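Long-range contacts in endo-alpha-mannosidase (PDB 4ACY), which acts as a family 99 endo-alpha-mannosidase, probably cleaving alpha-mannosidic bonds within mannose-containing glycans such as N-glycans: residues A[123-128]-A[153-158]; A[188-193]-A[222-227]; A[275-280]-A[317-322]; A[60-65]-A[86-91]. One frame throughout, in Å; residues are numbered along the deposited sequence. Where two conformers were deposited one is given.

Contact 1 of 4, residues A[123-128]-A[153-158]; sequences TWWGES and IEPFNG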
# COMPACT_ATOMS: atom_id res chain seq x y z
N THR A 123 -2.94 4.82 3.44
CA THR A 123 -2.34 6.00 2.84
C THR A 123 -2.48 7.24 3.76
O THR A 123 -3.58 7.52 4.28
CB THR A 123 -2.96 6.20 1.43
OG1 THR A 123 -2.13 7.08 0.66
CG2 THR A 123 -4.40 6.75 1.54
N TRP A 124 -1.38 7.98 3.96
CA TRP A 124 -1.40 9.13 4.88
C TRP A 124 -0.77 10.34 4.20
O TRP A 124 0.40 10.32 3.82
CB TRP A 124 -0.66 8.80 6.18
CG TRP A 124 -0.73 9.92 7.17
CD1 TRP A 124 0.22 10.89 7.38
CD2 TRP A 124 -1.82 10.23 8.04
NE1 TRP A 124 -0.21 11.76 8.36
CE2 TRP A 124 -1.46 11.38 8.78
CE3 TRP A 124 -3.07 9.63 8.28
CZ2 TRP A 124 -2.31 11.95 9.75
CZ3 TRP A 124 -3.91 10.21 9.24
CH2 TRP A 124 -3.52 11.35 9.97
N TRP A 125 -1.57 11.39 4.05
CA TRP A 125 -1.19 12.53 3.22
C TRP A 125 -0.85 13.79 4.02
O TRP A 125 -0.93 14.90 3.50
CB TRP A 125 -2.26 12.78 2.14
CG TRP A 125 -2.16 11.75 1.06
CD1 TRP A 125 -2.86 10.58 0.96
CD2 TRP A 125 -1.28 11.79 -0.06
NE1 TRP A 125 -2.47 9.89 -0.16
CE2 TRP A 125 -1.51 10.61 -0.82
CE3 TRP A 125 -0.33 12.71 -0.52
CZ2 TRP A 125 -0.81 10.32 -1.99
CZ3 TRP A 125 0.37 12.42 -1.69
CH2 TRP A 125 0.12 11.24 -2.42
N GLY A 126 -0.46 13.60 5.27
CA GLY A 126 0.01 14.71 6.09
C GLY A 126 -1.07 15.51 6.77
O GLY A 126 -2.14 14.99 7.07
N GLU A 127 -0.79 16.78 7.03
CA GLU A 127 -1.72 17.65 7.77
C GLU A 127 -3.15 17.64 7.22
O GLU A 127 -4.11 17.71 7.99
CB GLU A 127 -1.17 19.09 7.84
N SER A 128 -3.31 17.51 5.90
CA SER A 128 -4.65 17.47 5.30
C SER A 128 -5.48 16.27 5.79
O SER A 128 -6.70 16.26 5.64
CB SER A 128 -4.55 17.45 3.77
OG SER A 128 -3.86 16.28 3.34
N ILE A 153 3.19 6.69 4.86
CA ILE A 153 3.43 8.13 4.76
C ILE A 153 3.78 8.53 3.33
O ILE A 153 4.80 8.11 2.78
CB ILE A 153 4.55 8.58 5.73
CG1 ILE A 153 4.22 8.11 7.15
CG2 ILE A 153 4.77 10.12 5.67
CD1 ILE A 153 3.00 8.77 7.78
N GLU A 154 2.91 9.35 2.75
CA GLU A 154 2.99 9.65 1.32
C GLU A 154 3.79 10.94 1.10
O GLU A 154 4.09 11.62 2.08
CB GLU A 154 1.60 9.77 0.72
CG GLU A 154 0.78 8.47 0.85
CD GLU A 154 1.12 7.43 -0.19
OE1 GLU A 154 2.01 7.69 -1.05
OE2 GLU A 154 0.48 6.34 -0.16
N PRO A 155 4.14 11.25 -0.17
CA PRO A 155 4.91 12.48 -0.45
C PRO A 155 4.03 13.72 -0.48
O PRO A 155 3.75 14.27 -1.54
CB PRO A 155 5.55 12.20 -1.82
CG PRO A 155 5.32 10.73 -2.10
CD PRO A 155 4.06 10.40 -1.37
N PHE A 156 3.59 14.15 0.70
CA PHE A 156 2.73 15.30 0.82
C PHE A 156 3.54 16.58 0.66
O PHE A 156 4.78 16.57 0.80
CB PHE A 156 1.97 15.26 2.15
CG PHE A 156 2.84 15.16 3.37
CD1 PHE A 156 3.44 16.29 3.91
CD2 PHE A 156 3.04 13.92 4.00
CE1 PHE A 156 4.24 16.21 5.06
CE2 PHE A 156 3.84 13.82 5.15
CZ PHE A 156 4.45 14.96 5.68
N ASN A 157 2.84 17.65 0.31
CA ASN A 157 3.47 18.95 0.11
C ASN A 157 4.26 19.34 1.37
O ASN A 157 3.73 19.29 2.49
CB ASN A 157 2.44 20.02 -0.27
CG ASN A 157 2.21 20.11 -1.78
OD1 ASN A 157 1.16 20.57 -2.24
ND2 ASN A 157 3.20 19.68 -2.57
N GLY A 158 5.52 19.70 1.17
CA GLY A 158 6.42 20.16 2.24
C GLY A 158 6.99 19.05 3.11
O GLY A 158 7.50 19.31 4.21

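Contact 2 of 4, residues A[188-193]-A[222-227]; sequences PLFFIY and GLFIGL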
# COMPACT_ATOMS: atom_id res chain seq x y z
N PRO A 188 5.22 0.39 16.63
CA PRO A 188 4.44 0.76 15.45
C PRO A 188 5.31 0.61 14.21
O PRO A 188 6.53 0.68 14.30
CB PRO A 188 4.10 2.23 15.66
CG PRO A 188 4.59 2.59 17.03
CD PRO A 188 5.51 1.54 17.50
N LEU A 189 4.67 0.42 13.06
CA LEU A 189 5.40 0.30 11.81
C LEU A 189 4.92 1.39 10.85
O LEU A 189 3.71 1.57 10.71
CB LEU A 189 5.20 -1.09 11.21
CG LEU A 189 6.18 -1.40 10.07
CD1 LEU A 189 6.71 -2.81 10.14
CD2 LEU A 189 5.48 -1.13 8.76
N PHE A 190 5.85 2.12 10.23
CA PHE A 190 5.52 3.14 9.23
C PHE A 190 6.26 2.83 7.93
O PHE A 190 7.50 2.65 7.94
CB PHE A 190 5.97 4.52 9.72
CG PHE A 190 5.20 5.05 10.90
CD1 PHE A 190 5.57 4.70 12.20
CD2 PHE A 190 4.13 5.91 10.71
CE1 PHE A 190 4.85 5.21 13.31
CE2 PHE A 190 3.41 6.41 11.81
CZ PHE A 190 3.78 6.06 13.11
N PHE A 191 5.52 2.80 6.82
CA PHE A 191 6.12 2.76 5.48
C PHE A 191 6.23 4.19 5.01
O PHE A 191 5.36 5.02 5.29
CB PHE A 191 5.25 1.98 4.49
CG PHE A 191 5.16 0.51 4.78
CD1 PHE A 191 6.08 -0.37 4.26
CD2 PHE A 191 4.12 0.00 5.57
CE1 PHE A 191 6.00 -1.76 4.50
CE2 PHE A 191 4.02 -1.37 5.83
CZ PHE A 191 4.97 -2.26 5.32
N ILE A 192 7.32 4.50 4.31
CA ILE A 192 7.53 5.85 3.82
C ILE A 192 7.75 5.80 2.31
O ILE A 192 8.81 5.42 1.83
CB ILE A 192 8.70 6.58 4.52
CG1 ILE A 192 8.55 6.55 6.05
CG2 ILE A 192 8.76 8.04 4.02
CD1 ILE A 192 9.80 7.10 6.80
N TYR A 193 6.71 6.18 1.57
CA TYR A 193 6.73 6.10 0.11
C TYR A 193 7.68 7.14 -0.49
O TYR A 193 7.73 8.29 -0.04
CB TYR A 193 5.30 6.24 -0.43
CG TYR A 193 5.20 6.18 -1.94
CD1 TYR A 193 5.00 4.96 -2.59
CD2 TYR A 193 5.26 7.33 -2.71
CE1 TYR A 193 4.90 4.91 -4.01
CE2 TYR A 193 5.15 7.29 -4.09
CZ TYR A 193 4.97 6.08 -4.74
OH TYR A 193 4.86 6.04 -6.13
N GLY A 222 9.58 3.67 16.66
CA GLY A 222 8.90 2.58 15.98
C GLY A 222 9.81 2.01 14.92
O GLY A 222 11.02 2.13 15.01
N LEU A 223 9.20 1.37 13.94
CA LEU A 223 9.93 0.76 12.86
C LEU A 223 9.59 1.55 11.61
O LEU A 223 8.43 1.62 11.20
CB LEU A 223 9.51 -0.70 12.69
CG LEU A 223 9.90 -1.68 13.82
CD1 LEU A 223 9.08 -2.95 13.69
CD2 LEU A 223 11.41 -2.00 13.85
N PHE A 224 10.61 2.17 11.03
CA PHE A 224 10.44 3.02 9.88
C PHE A 224 11.05 2.36 8.66
O PHE A 224 12.24 2.02 8.64
CB PHE A 224 11.06 4.39 10.18
CG PHE A 224 10.46 5.02 11.40
CD1 PHE A 224 9.22 5.65 11.33
CD2 PHE A 224 11.10 4.91 12.65
CE1 PHE A 224 8.64 6.20 12.47
CE2 PHE A 224 10.53 5.47 13.78
CZ PHE A 224 9.30 6.12 13.70
N ILE A 225 10.21 2.18 7.65
CA ILE A 225 10.51 1.34 6.52
C ILE A 225 10.53 2.21 5.26
O ILE A 225 9.50 2.72 4.83
CB ILE A 225 9.41 0.21 6.36
CG1 ILE A 225 9.21 -0.56 7.69
CG2 ILE A 225 9.72 -0.70 5.18
CD1 ILE A 225 10.44 -1.32 8.21
N GLY A 226 11.72 2.37 4.69
CA GLY A 226 11.89 3.19 3.48
C GLY A 226 11.71 2.44 2.18
O GLY A 226 11.90 1.23 2.10
N LEU A 227 11.29 3.16 1.14
CA LEU A 227 11.15 2.58 -0.19
C LEU A 227 12.53 2.53 -0.83
O LEU A 227 13.21 3.55 -0.94
CB LEU A 227 10.19 3.42 -1.05
CG LEU A 227 9.90 2.89 -2.46
CD1 LEU A 227 9.27 1.52 -2.38
CD2 LEU A 227 8.96 3.86 -3.17

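Contact 3 of 4, residues A[275-280]-A[317-322]; sequences KLFIPS and SGASYI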
# COMPACT_ATOMS: atom_id res chain seq x y z
N LYS A 275 18.27 -5.32 9.34
CA LYS A 275 17.15 -4.54 8.80
C LYS A 275 16.00 -5.47 8.42
O LYS A 275 16.22 -6.66 8.19
CB LYS A 275 17.59 -3.72 7.56
CG LYS A 275 18.70 -2.70 7.80
CD LYS A 275 18.33 -1.65 8.86
CE LYS A 275 19.45 -0.64 9.06
NZ LYS A 275 19.24 0.26 10.24
N LEU A 276 14.79 -4.92 8.34
CA LEU A 276 13.62 -5.69 7.93
C LEU A 276 13.35 -5.48 6.46
O LEU A 276 13.12 -4.35 6.03
CB LEU A 276 12.38 -5.27 8.71
CG LEU A 276 12.30 -5.63 10.19
CD1 LEU A 276 11.00 -5.06 10.72
CD2 LEU A 276 12.33 -7.14 10.39
N PHE A 277 13.40 -6.57 5.70
CA PHE A 277 13.00 -6.55 4.29
C PHE A 277 11.52 -6.89 4.18
O PHE A 277 11.08 -7.96 4.65
CB PHE A 277 13.85 -7.56 3.51
CG PHE A 277 13.38 -7.84 2.10
CD1 PHE A 277 12.94 -6.82 1.25
CD2 PHE A 277 13.42 -9.15 1.61
CE1 PHE A 277 12.55 -7.11 -0.06
CE2 PHE A 277 13.04 -9.44 0.32
CZ PHE A 277 12.61 -8.42 -0.52
N ILE A 278 10.75 -6.00 3.56
CA ILE A 278 9.33 -6.25 3.37
C ILE A 278 9.01 -6.17 1.87
O ILE A 278 8.72 -5.09 1.36
CB ILE A 278 8.43 -5.26 4.19
CG1 ILE A 278 8.92 -5.19 5.66
CG2 ILE A 278 6.95 -5.65 4.06
CD1 ILE A 278 8.02 -4.35 6.54
N PRO A 279 9.08 -7.31 1.15
CA PRO A 279 8.75 -7.27 -0.27
C PRO A 279 7.29 -6.88 -0.46
O PRO A 279 6.47 -7.12 0.44
CB PRO A 279 8.97 -8.71 -0.74
CG PRO A 279 8.85 -9.55 0.53
CD PRO A 279 9.41 -8.67 1.62
N SER A 280 6.99 -6.27 -1.60
CA SER A 280 5.62 -5.97 -1.96
C SER A 280 5.17 -6.82 -3.14
O SER A 280 5.85 -6.86 -4.18
CB SER A 280 5.43 -4.48 -2.27
OG SER A 280 5.87 -3.67 -1.18
N SER A 317 11.82 -15.88 -0.52
CA SER A 317 12.93 -14.98 -0.18
C SER A 317 13.37 -15.15 1.27
O SER A 317 14.51 -14.82 1.61
CB SER A 317 12.53 -13.52 -0.42
OG SER A 317 11.65 -13.07 0.60
N GLY A 318 12.46 -15.64 2.11
CA GLY A 318 12.71 -15.76 3.55
C GLY A 318 12.33 -14.52 4.37
O GLY A 318 12.58 -14.47 5.58
N ALA A 319 11.73 -13.52 3.72
CA ALA A 319 11.26 -12.32 4.40
C ALA A 319 10.28 -12.69 5.51
O ALA A 319 9.55 -13.68 5.39
CB ALA A 319 10.59 -11.37 3.43
N SER A 320 10.30 -11.91 6.58
CA SER A 320 9.44 -12.14 7.76
C SER A 320 8.08 -11.44 7.65
O SER A 320 7.15 -11.75 8.41
CB SER A 320 10.15 -11.67 9.04
OG SER A 320 11.31 -12.45 9.30
N TYR A 321 8.00 -10.46 6.75
CA TYR A 321 6.77 -9.68 6.55
C TYR A 321 6.56 -9.58 5.07
O TYR A 321 7.53 -9.47 4.32
CB TYR A 321 6.94 -8.25 7.08
CG TYR A 321 7.10 -8.13 8.57
CD1 TYR A 321 8.35 -8.34 9.16
CD2 TYR A 321 6.03 -7.78 9.38
CE1 TYR A 321 8.52 -8.24 10.53
CE2 TYR A 321 6.18 -7.68 10.77
CZ TYR A 321 7.43 -7.90 11.32
OH TYR A 321 7.58 -7.80 12.68
N ILE A 322 5.31 -9.61 4.64
CA ILE A 322 4.98 -9.42 3.23
C ILE A 322 3.93 -8.33 3.13
O ILE A 322 2.98 -8.30 3.91
CB ILE A 322 4.53 -10.75 2.56
CG1 ILE A 322 5.73 -11.71 2.48
CG2 ILE A 322 3.93 -10.49 1.13
CD1 ILE A 322 5.37 -13.09 1.91
O HOH W 1 11.48 -9.42 6.97

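Contact 4 of 4, residues A[60-65]-A[86-91]; sequences KHWMHP and IACNFY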
# COMPACT_ATOMS: atom_id res chain seq x y z
N LYS A 60 -14.61 11.84 -5.58
CA LYS A 60 -13.21 12.00 -5.24
C LYS A 60 -12.48 10.76 -5.71
O LYS A 60 -12.86 9.64 -5.39
CB LYS A 60 -13.02 12.20 -3.74
CG LYS A 60 -13.69 13.43 -3.18
CD LYS A 60 -13.40 13.56 -1.69
CE LYS A 60 -14.08 14.78 -1.08
NZ LYS A 60 -14.25 14.62 0.41
N HIS A 61 -11.43 10.98 -6.49
CA HIS A 61 -10.60 9.90 -7.05
C HIS A 61 -11.21 9.04 -8.17
O HIS A 61 -10.50 8.67 -9.12
CB HIS A 61 -9.94 9.06 -5.96
CG HIS A 61 -8.63 9.62 -5.51
ND1 HIS A 61 -7.42 9.19 -6.01
CD2 HIS A 61 -8.34 10.63 -4.64
CE1 HIS A 61 -6.44 9.89 -5.46
NE2 HIS A 61 -6.97 10.77 -4.63
N TRP A 62 -12.50 8.71 -8.08
CA TRP A 62 -13.17 8.07 -9.21
C TRP A 62 -13.17 9.03 -10.39
O TRP A 62 -13.15 8.60 -11.54
CB TRP A 62 -14.60 7.63 -8.86
CG TRP A 62 -14.65 6.77 -7.64
CD1 TRP A 62 -15.29 7.06 -6.46
CD2 TRP A 62 -14.06 5.47 -7.47
NE1 TRP A 62 -15.13 6.02 -5.57
CE2 TRP A 62 -14.37 5.05 -6.16
CE3 TRP A 62 -13.27 4.64 -8.28
CZ2 TRP A 62 -13.95 3.82 -5.65
CZ3 TRP A 62 -12.85 3.41 -7.78
CH2 TRP A 62 -13.18 3.02 -6.46
N MSE A 63 -13.22 10.32 -10.05
CA MSE A 63 -12.89 11.39 -10.96
C MSE A 63 -11.39 11.63 -10.78
O MSE A 63 -10.91 11.74 -9.66
CB MSE A 63 -13.70 12.64 -10.58
CG MSE A 63 -13.23 13.92 -11.23
SE MSE A 63 -14.39 15.40 -10.79
CE MSE A 63 -14.37 15.32 -8.87
N HIS A 64 -10.64 11.69 -11.88
CA HIS A 64 -9.17 11.77 -11.78
C HIS A 64 -8.60 12.38 -13.05
O HIS A 64 -9.13 12.13 -14.14
CB HIS A 64 -8.62 10.36 -11.57
CG HIS A 64 -7.20 10.30 -11.10
ND1 HIS A 64 -6.12 10.44 -11.94
CD2 HIS A 64 -6.69 10.03 -9.87
CE1 HIS A 64 -5.00 10.30 -11.26
NE2 HIS A 64 -5.32 10.04 -10.00
N PRO A 65 -7.52 13.18 -12.93
CA PRO A 65 -6.92 13.69 -14.16
C PRO A 65 -6.26 12.57 -14.97
O PRO A 65 -5.99 11.48 -14.44
CB PRO A 65 -5.84 14.69 -13.68
CG PRO A 65 -6.04 14.90 -12.27
CD PRO A 65 -6.94 13.80 -11.72
N ILE A 86 -15.16 5.80 -14.94
CA ILE A 86 -14.36 6.01 -13.73
C ILE A 86 -12.86 5.74 -13.95
O ILE A 86 -12.47 5.02 -14.86
CB ILE A 86 -14.91 5.19 -12.52
CG1 ILE A 86 -14.76 3.68 -12.74
CG2 ILE A 86 -16.38 5.58 -12.20
CD1 ILE A 86 -14.98 2.87 -11.45
N ALA A 87 -12.04 6.34 -13.08
CA ALA A 87 -10.59 6.42 -13.29
C ALA A 87 -9.80 5.16 -12.91
O ALA A 87 -8.87 5.20 -12.09
CB ALA A 87 -10.04 7.63 -12.57
N CYS A 88 -10.18 4.04 -13.53
CA CYS A 88 -9.53 2.76 -13.32
C CYS A 88 -9.89 1.81 -14.45
O CYS A 88 -10.92 1.99 -15.12
CB CYS A 88 -9.90 2.16 -11.95
SG CYS A 88 -11.59 2.46 -11.44
N ASN A 89 -9.04 0.81 -14.68
CA ASN A 89 -9.27 -0.14 -15.76
C ASN A 89 -10.18 -1.31 -15.37
O ASN A 89 -10.66 -2.03 -16.24
CB ASN A 89 -7.95 -0.69 -16.28
CG ASN A 89 -7.18 0.33 -17.12
OD1 ASN A 89 -7.09 0.21 -18.36
ND2 ASN A 89 -6.65 1.34 -16.46
N PHE A 90 -10.33 -1.53 -14.07
CA PHE A 90 -11.30 -2.51 -13.53
C PHE A 90 -12.43 -1.73 -12.87
O PHE A 90 -12.31 -0.52 -12.66
CB PHE A 90 -10.61 -3.39 -12.47
CG PHE A 90 -9.58 -4.35 -13.02
CD1 PHE A 90 -8.26 -3.96 -13.22
CD2 PHE A 90 -9.93 -5.68 -13.30
CE1 PHE A 90 -7.29 -4.86 -13.71
CE2 PHE A 90 -8.98 -6.59 -13.79
CZ PHE A 90 -7.65 -6.18 -14.00
N TYR A 91 -13.53 -2.40 -12.52
CA TYR A 91 -14.67 -1.72 -11.93
C TYR A 91 -15.02 -2.39 -10.60
O TYR A 91 -15.21 -3.61 -10.56
CB TYR A 91 -15.88 -1.77 -12.89
CG TYR A 91 -16.96 -0.82 -12.49
CD1 TYR A 91 -17.91 -1.17 -11.52
CD2 TYR A 91 -17.03 0.46 -13.04
CE1 TYR A 91 -18.90 -0.28 -11.13
CE2 TYR A 91 -18.01 1.36 -12.65
CZ TYR A 91 -18.94 0.98 -11.69
OH TYR A 91 -19.92 1.86 -11.29

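Contact 1 of 4, residues A[123-128]-A[153-158]
Glu154 is held against the end of strand 117-124 by two hydrogen bonds. Its backbone N donates to Trp124 O (2.9 Å), continuing the parallel pairing of Trp124 with Ile153 by one residue. Thr123 OG1 then donates to Glu154 OE2 at 2.8 Å, its side chain crossing that of the glutamate at about a right angle. The hydroxyl comes to the anti side of the carboxylate, 35° out of its plane. The chain bends at chi2 (-81°), which places CD, the carbon carrying OE2, near Thr123 OG1.

The second kind of contact is CH-pi. Glu154 CB lies 3.4 Å from the centroid of the six-membered ring of Trp125, almost straight above it, while CG is over the same face nearer to CE2. The carboxylate ends up nearly parallel to the indole, the planes 7° apart. Gly126 CA does the like to Phe156, 4.0 Å from the ring centroid and shifted toward the rim; with no CB there, the phenyl ring can come down on the backbone.

Apolar packing fills in the rest. Trp124 and Ile153 run side by side, CD1 to CD1 at 3.5 Å, and Trp125 CH2 approaches Pro155 CD at 4.2 Å. Pro155 centres an inverse gamma turn that takes the chain from Glu154 to Phe156.

Strands 117-124 and 148-153 are neighbours in the TIM barrel, and the contact sits where they run into their C-terminal loops. Helix 161-175 packs outside, with Ile171 touching both Trp124 and Ile153, and Asn167 accepting from Trp124 NE1.

Contact 2 of 4, residues A[188-193]-A[222-227]
Phe190 and Phe224 stand side by side on one surface of the sheet, their rings near parallel (16°) but slid so far that they barely overlap; the closest atoms are Phe190 CD1 and Phe224 CE1, 3.4 Å apart. This is the tight part of the contact. The parallel strands 189-192 and 223-227 exchange regular backbone bonds: Leu223 N to Pro188 O, Phe190 N to Leu223 O, Ile225 N to Phe190 O and Ile192 N to Ile225 O. On the other surface Ile225 wedges between two neighbours. Its CG1, anti to the carbonyl carbon (chi1 -52°), reaches Leu189 CD2 at 3.9 Å, and its CG2 lies 3.8 Å from Phe191 CD1.

Toward Tyr193, which is partly exposed, the strands part. The bond from Leu227 N to Ile192 O is weak and stretched to 3.4 Å, and the same Leu227 N is also hydrogen-bonded to Ser195 OG. Leu227 CD2 rests over one face of the Tyr193 ring, 4.2 Å from CD1.

The two strands belong to a beta-alpha-beta unit of the barrel whose connection carries helix 200-207. Phe224 stacks on the nearby Phe207, while Leu189, Phe191 and Ile225 point inward to Ile278 of strand 276-281.

Contact 3 of 4, residues A[275-280]-A[317-322]
Tyr321 carries this contact, and its side chain can be followed outward against strand 276-281. CB touches Ile278, 3.9 Å from CG1. CG is anti to the carbonyl carbon (chi1 -66°); the ring passes Ile278 obliquely, and its CE1 has both Leu276 methyls, CD1 and CD2, at 4.0 Å. The tip, OH, is hydrogen-bonded to Thr184 OG1, and His41 stacks on the ring.

No direct hydrogen bond joins the two segments. A water spans them instead, donating to Phe277 O (2.8 Å) and accepting from Ser320 N; it sits in the plane of the Tyr321 ring, at its edge. Pro279, which has no N-H, puts CD 3.4 Å from Tyr321 O, a buried carbonyl with no polar partner in the model. The same CD lies over the centre of the Phe277 ring and presses on Ala319 CB at 3.5 Å, tighter than usual. Ser317 OG accepts from Ala319 N in an ST turn and is also hydrogen-bonded to Ala314 O in helix 305-316.

Here the loop leaving helix 305-316 enters strand 322-324, the last of the barrel, beside strand 276-281. Ala314 of that helix touches Pro279 and Ile322, and helix 263-272 packs on Phe277.

Contact 4 of 4, residues A[60-65]-A[86-91]
Cys88 SG meets the Trp62 indole at its edge, in the ring plane, 4.0 Å from CZ3; this is a sulfur-aromatic contact. A chi1 of 37° sets the sulfur there, between the backbone N and the carbonyl carbon. Ile86 runs alongside the same ring and brings CD1 to 4.0 Å from CE3. Tyr50 stacks on the indole, Tyr97 meets it edge-to-face, and Trp62 NE1 is hydrogen-bonded to Tyr97 O. The His64 imidazole is held by its own neighbour: ND1 donates to Pro65 O at 2.7 Å, close to the ring plane and on a lone pair of the carbonyl, which fixes the ring's rotation.

Both segments belong to the long excursion between barrel strand 42-46 and helix 102-115, with its small antiparallel pair 64-66 and 77-79. Ala87 centres an inverse gamma turn, closed by Cys88 N to Ile86 O (2.8 Å).

That turn is pinned to the other segment through Ala87 N, which donates to Trp62 O at 3.0 Å with a bent N-H...O angle of 139°. Ala87 CB fits near His61 O (3.6 Å) and comes to 3.2 Å from His64 CB, a doubtfully short separation. Ala87 O accepts from ND1 of His331, whose NE2 is hydrogen-bonded to His61 ND1.

In the fold
Three of the contacts follow one barrel around. Contacts 1 and 2, centres 14 Å apart, adjoin where strand 148-153 pairs with strand 189-192: Ile153 N to Phe191 O, 2.8 Å, is a probable hydrogen bond. Contacts 2 and 3, centres 13 Å apart, meet inside the barrel, with Ile278 CD1 3.9 Å from Phe191 CE1. Contact 4 lies in the loops, its nearest atoms about 6 Å from contact 1. Formic acid near Glu154 and Tyr193, and glycerol near Trp125 and His61, probably from the crystallisation liquor, are nonetheless consistent with a sugar-binding cleft at the C-terminal end of the barrel strands, where TIM-barrel glycosidases have their active sites.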